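PDB 3BO6: hydrophilic protein, virA protein from Chromobacterium violaceum, which probably acts as a phosphothreonine lyase effector, removing phosphate irreversibly from phosphothreonine by beta-elimination rather than hydrolysis. Local coordinates for residues L35-Y40 against A99-L104; G42-G47 against M119-Q124. One frame throughout, in Å; residues are numbered along the deposited sequence.

How the interactions relate
From the N terminus, 35-40 ends the loop after helix 16-24 and runs directly into helix 40-44, which carries the start of 42-47. Strands 49-52, 55-59, 65-70 and 82-86 follow before helix 93-104 returns, and interaction 1 closes a loop with 58 residues between its segments. The chain then adds strand 113-117 and reaches 119-124, where interaction 2 closes a second loop of 71 residues. The two loops cross rather than nest. Interaction 1 ties the loop before helix 40-44 to helix 93-104, and interaction 2 ties helix 40-44 to the loop after strand 113-117; Tyr40 OH, probably hydrogen-bonded to Met119 N, joins them.

Interaction 1 (L35-Y40 against A99-L104); sequences LDAPDY and ALSGLL
Ala37 and Ser101 face each other across this contact: both CB atoms point toward the opposing segment, and they meet at 4.0 Å from Ala37 CB to Ser101 CB. The methyl also lies close to the hydroxyl, with 4.1 Å between Ala37 CB and Ser101 OG. The serine thus presents its CB and its oxygen together to one small side chain. Its hydroxyl sits between the backbone N and the carbonyl carbon (chi1 64°), where Gln98 O, earlier in helix 93-104, is a weak alternative acceptor competing for the same proton that the water described next receives.

Beside this apolar touch runs a polar one. Pro38 contributes its carbonyl rather than its ring, and a single water spans the gap. The water donates to Pro38 O at 2.7 Å and accepts from Ser101 OG at 2.8 Å, giving a directed chain from hydroxyl to water to carbonyl.

The loop 35-40 is anchored at both ends of this patch. Earlier in the chain, Ala34 shares a backbone hydrogen bond with Gly102, where the helix is kinked and its regular bonding lapses. Later, Asp39 acts as N-cap of helix 40-44, its OD1 binding Gly42 N, while Phe105 is touched by both Ala37 and Pro38.

With no direct hydrogen bond between the segments, a small methyl-to-CB packing and one bridging water join them, and that water gives the buried serine hydroxyl a polar partner across the interface.

Interaction 2 (G42-G47 against M119-Q124); sequences GMRQSG and MERVDQ
Glu120 meets Arg44, in one of the two modelled conformers of that arginine, with the aliphatic part of its side chain, not its carboxylate. Its CG lies 3.8 Å above the plane of the Arg44 guanidinium, over the centre, and Glu120 CB is 3.5 Å from Arg44 NH2. A bend at chi2 (-61°) turns the carboxylate away, so that Glu120 OE2 stays 5.8 Å from Arg44 NH2 and no salt bridge forms. The anion that pairs with Arg44 is Asp118, whose OD1 takes Arg44 NE and also the backbone N of Glu120, linking the two residues. These residues open the long loop of a beta hairpin joining strands 113-117 and 134-137, neighbours in the antiparallel sheet of this alpha/beta fold; Arg44 reaches it from helix 40-44, which precedes edge strand 49-52. Next, Arg121 sets its guanidinium almost perpendicular to that of Arg44 (86°). Arg121 NH2 stands at the edge of the Arg44 group, 3.6 Å from Arg44 NH2, which in turn lies over a face of Arg121 toward the rim. This like-charge approach is tentative, resting on one conformer, and Asp118 probably offsets part of it. Arg121 NE bonds weakly to Glu120 O.

Interaction 1 (L35-Y40 against A99-L104)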
loop_
_atom_site.group_PDB
_atom_site.type_symbol
_atom_site.label_atom_id
_atom_site.label_comp_id
_atom_site.label_asym_id
_atom_site.label_seq_id
_atom_site.Cartn_x
_atom_site.Cartn_y
_atom_site.Cartn_z
ATOM N N LEU A 35 17.840 -5.694 5.801
ATOM C CA LEU A 35 18.273 -7.033 6.192
ATOM C C LEU A 35 17.809 -7.321 7.631
ATOM O O LEU A 35 17.652 -6.392 8.424
ATOM C CB LEU A 35 19.798 -7.111 6.118
ATOM C CG LEU A 35 20.623 -6.169 7.016
ATOM C CD1 LEU A 35 20.155 -4.706 6.944
ATOM C CD2 LEU A 35 20.665 -6.646 8.469
ATOM N N ASP A 36 17.573 -8.583 7.966
ATOM C CA ASP A 36 17.254 -8.946 9.349
ATOM C C ASP A 36 15.800 -8.672 9.734
ATOM O O ASP A 36 15.469 -8.555 10.915
ATOM C CB ASP A 36 18.190 -8.232 10.332
ATOM C CG ASP A 36 17.920 -8.615 11.774
ATOM O OD1 ASP A 36 17.748 -9.822 12.044
ATOM O OD2 ASP A 36 17.871 -7.710 12.635
ATOM N N ALA A 37 14.935 -8.574 8.737
ATOM C CA ALA A 37 13.513 -8.368 8.977
ATOM C C ALA A 37 12.902 -9.679 9.468
ATOM O O ALA A 37 13.506 -10.738 9.291
ATOM C CB ALA A 37 12.835 -7.902 7.692
ATOM N N PRO A 38 11.708 -9.622 10.084
ATOM C CA PRO A 38 11.043 -10.867 10.470
ATOM C C PRO A 38 10.688 -11.677 9.229
ATOM O O PRO A 38 10.597 -11.103 8.128
ATOM C CB PRO A 38 9.743 -10.380 11.145
ATOM C CG PRO A 38 9.979 -8.963 11.481
ATOM C CD PRO A 38 10.922 -8.435 10.457
ATOM N N ASP A 39 10.495 -12.985 9.373
ATOM C CA ASP A 39 9.820 -13.703 8.300
ATOM C C ASP A 39 8.321 -13.757 8.591
ATOM O O ASP A 39 7.859 -13.231 9.607
ATOM C CB ASP A 39 10.443 -15.085 8.011
ATOM C CG ASP A 39 10.264 -16.079 9.144
ATOM O OD1 ASP A 39 9.577 -15.770 10.134
ATOM O OD2 ASP A 39 10.837 -17.181 9.020
ATOM N N TYR A 40 7.562 -14.373 7.692
ATOM C CA TYR A 40 6.110 -14.329 7.800
ATOM C C TYR A 40 5.629 -14.979 9.102
ATOM O O TYR A 40 4.839 -14.389 9.856
ATOM C CB TYR A 40 5.473 -15.018 6.595
ATOM C CG TYR A 40 3.962 -15.010 6.635
ATOM C CD1 TYR A 40 3.248 -13.859 6.369
ATOM C CD2 TYR A 40 3.257 -16.160 6.945
ATOM C CE1 TYR A 40 1.861 -13.857 6.392
ATOM C CE2 TYR A 40 1.873 -16.170 6.974
ATOM C CZ TYR A 40 1.184 -15.017 6.702
ATOM O OH TYR A 40 -0.199 -15.015 6.751
ATOM N N ALA A 99 9.772 -11.980 -0.054
ATOM C CA ALA A 99 10.241 -11.192 -1.197
ATOM C C ALA A 99 10.112 -9.681 -0.962
ATOM O O ALA A 99 10.898 -8.906 -1.488
ATOM C CB ALA A 99 9.499 -11.588 -2.482
ATOM N N LEU A 100 9.107 -9.276 -0.189
ATOM C CA LEU A 100 8.787 -7.866 0.029
ATOM C C LEU A 100 9.311 -7.267 1.323
ATOM O O LEU A 100 9.275 -6.056 1.494
ATOM C CB LEU A 100 7.264 -7.656 -0.003
ATOM C CG LEU A 100 6.581 -7.954 -1.336
ATOM C CD1 LEU A 100 5.094 -7.643 -1.266
ATOM C CD2 LEU A 100 7.254 -7.162 -2.445
ATOM N N SER A 101 9.789 -8.098 2.244
ATOM C CA SER A 101 10.127 -7.577 3.563
ATOM C C SER A 101 11.285 -6.564 3.505
ATOM O O SER A 101 11.317 -5.610 4.292
ATOM C CB SER A 101 10.414 -8.702 4.562
ATOM O OG SER A 101 11.566 -9.413 4.136
ATOM N N GLY A 102 12.224 -6.752 2.573
ATOM C CA GLY A 102 13.294 -5.776 2.387
ATOM C C GLY A 102 12.755 -4.374 2.153
ATOM O O GLY A 102 13.233 -3.393 2.731
ATOM N N LEU A 103 11.750 -4.283 1.289
ATOM C CA LEU A 103 11.113 -3.012 0.954
ATOM C C LEU A 103 10.162 -2.533 2.056
ATOM O O LEU A 103 10.165 -1.365 2.420
ATOM C CB LEU A 103 10.353 -3.127 -0.379
ATOM C CG LEU A 103 11.244 -3.024 -1.629
ATOM C CD1 LEU A 103 10.548 -3.593 -2.868
ATOM C CD2 LEU A 103 11.684 -1.588 -1.849
ATOM N N LEU A 104 9.348 -3.435 2.593
ATOM C CA LEU A 104 8.324 -3.000 3.544
ATOM C C LEU A 104 8.907 -2.523 4.873
ATOM O O LEU A 104 8.271 -1.747 5.593
ATOM C CB LEU A 104 7.304 -4.117 3.784
ATOM C CG LEU A 104 6.392 -4.441 2.597
ATOM C CD1 LEU A 104 5.571 -5.704 2.870
ATOM C CD2 LEU A 104 5.468 -3.258 2.319
HETATM O O HOH W 1 11.420 -11.757 5.598
#

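Interaction 2 (G42-G47 against M119-Q124)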
loop_
_atom_site.group_PDB
_atom_site.type_symbol
_atom_site.label_atom_id
_atom_site.label_comp_id
_atom_site.label_asym_id
_atom_site.label_seq_id
_atom_site.Cartn_x
_atom_site.Cartn_y
_atom_site.Cartn_z
ATOM N N GLY A 42 7.267 -15.596 11.803
ATOM C CA GLY A 42 7.736 -14.829 12.945
ATOM C C GLY A 42 6.880 -13.610 13.225
ATOM O O GLY A 42 6.564 -13.291 14.378
ATOM N N MET A 43 6.506 -12.908 12.166
ATOM C CA MET A 43 5.641 -11.767 12.380
ATOM C C MET A 43 4.322 -12.173 13.048
ATOM O O MET A 43 3.760 -11.392 13.831
ATOM C CB MET A 43 5.402 -10.985 11.097
ATOM C CG MET A 43 4.609 -9.727 11.362
ATOM S SD MET A 43 4.782 -8.498 10.075
ATOM C CE MET A 43 3.738 -7.218 10.757
ATOM N N ARG A 44 3.853 -13.398 12.820
ATOM C CA ARG A 44 2.669 -13.896 13.522
ATOM C C ARG A 44 2.866 -13.929 15.040
ATOM O O ARG A 44 1.897 -13.838 15.813
ATOM C CB ARG A 44 2.307 -15.297 13.024
ATOM C CG ARG A 44 1.982 -15.383 11.537
ATOM C CD ARG A 44 1.421 -16.764 11.182
ATOM N NE ARG A 44 0.079 -16.939 11.721
ATOM C CZ ARG A 44 -0.252 -17.795 12.682
ATOM N NH1 ARG A 44 0.662 -18.602 13.207
ATOM N NH2 ARG A 44 -1.510 -17.856 13.103
ATOM N N GLN A 45 4.115 -14.064 15.469
ATOM C CA GLN A 45 4.429 -14.187 16.888
ATOM C C GLN A 45 4.664 -12.851 17.571
ATOM O O GLN A 45 5.096 -12.800 18.726
ATOM C CB GLN A 45 5.641 -15.099 17.086
ATOM C CG GLN A 45 5.383 -16.506 16.627
ATOM C CD GLN A 45 4.200 -17.117 17.345
ATOM O OE1 GLN A 45 4.027 -16.917 18.554
ATOM N NE2 GLN A 45 3.380 -17.868 16.614
ATOM N N SER A 46 4.357 -11.764 16.873
ATOM C CA SER A 46 4.571 -10.448 17.451
ATOM C C SER A 46 3.695 -10.273 18.665
ATOM O O SER A 46 4.004 -9.485 19.558
ATOM C CB SER A 46 4.233 -9.360 16.443
ATOM O OG SER A 46 5.086 -9.447 15.325
ATOM N N GLY A 47 2.588 -11.007 18.671
ATOM C CA GLY A 47 1.570 -10.869 19.686
ATOM C C GLY A 47 1.271 -9.426 20.027
ATOM O O GLY A 47 0.934 -8.593 19.164
ATOM N N MET A 119 -2.831 -16.010 7.248
ATOM C CA MET A 119 -3.446 -17.033 6.413
ATOM C C MET A 119 -3.925 -18.246 7.212
ATOM O O MET A 119 -4.677 -19.071 6.698
ATOM C CB MET A 119 -2.476 -17.466 5.307
ATOM C CG MET A 119 -2.114 -16.324 4.336
ATOM S SD MET A 119 -3.523 -15.447 3.596
ATOM C CE MET A 119 -4.160 -16.692 2.497
ATOM N N GLU A 120 -3.489 -18.352 8.461
ATOM C CA GLU A 120 -3.973 -19.419 9.337
ATOM C C GLU A 120 -5.334 -19.106 9.958
ATOM O O GLU A 120 -6.036 -20.010 10.421
ATOM C CB GLU A 120 -2.947 -19.701 10.434
ATOM C CG GLU A 120 -1.599 -20.128 9.902
ATOM C CD GLU A 120 -1.678 -21.403 9.089
ATOM O OE1 GLU A 120 -0.982 -21.488 8.056
ATOM O OE2 GLU A 120 -2.438 -22.319 9.481
ATOM N N ARG A 121 -5.712 -17.836 9.974
ATOM C CA ARG A 121 -6.959 -17.430 10.629
ATOM C C ARG A 121 -8.026 -16.977 9.635
ATOM O O ARG A 121 -9.223 -17.100 9.900
ATOM C CB ARG A 121 -6.688 -16.287 11.614
ATOM C CG ARG A 121 -5.713 -16.620 12.732
ATOM C CD ARG A 121 -6.296 -17.612 13.723
ATOM N NE ARG A 121 -5.855 -18.982 13.465
ATOM C CZ ARG A 121 -4.906 -19.606 14.158
ATOM N NH1 ARG A 121 -4.571 -20.853 13.855
ATOM N NH2 ARG A 121 -4.291 -18.987 15.157
ATOM N N VAL A 122 -7.611 -16.410 8.508
ATOM C CA VAL A 122 -8.562 -15.847 7.563
ATOM C C VAL A 122 -9.510 -16.910 6.970
ATOM O O VAL A 122 -9.167 -18.102 6.837
ATOM C CB VAL A 122 -7.793 -15.106 6.433
ATOM C CG1 VAL A 122 -7.135 -16.121 5.490
ATOM C CG2 VAL A 122 -8.719 -14.159 5.673
ATOM N N ASP A 123 -10.718 -16.462 6.632
ATOM C CA ASP A 123 -11.629 -17.227 5.785
ATOM C C ASP A 123 -10.917 -17.421 4.441
ATOM O O ASP A 123 -10.549 -16.447 3.792
ATOM C CB ASP A 123 -12.912 -16.397 5.645
ATOM C CG ASP A 123 -13.798 -16.811 4.472
ATOM O OD1 ASP A 123 -13.586 -17.858 3.830
ATOM O OD2 ASP A 123 -14.745 -16.041 4.193
ATOM N N GLN A 124 -10.707 -18.670 4.024
ATOM C CA GLN A 124 -9.877 -18.922 2.844
ATOM C C GLN A 124 -10.478 -18.418 1.538
ATOM O O GLN A 124 -9.776 -18.357 0.535
ATOM C CB GLN A 124 -9.531 -20.405 2.711
ATOM C CG GLN A 124 -8.659 -20.950 3.837
ATOM C CD GLN A 124 -7.233 -20.399 3.822
ATOM O OE1 GLN A 124 -6.498 -20.572 2.848
ATOM N NE2 GLN A 124 -6.844 -19.733 4.902
#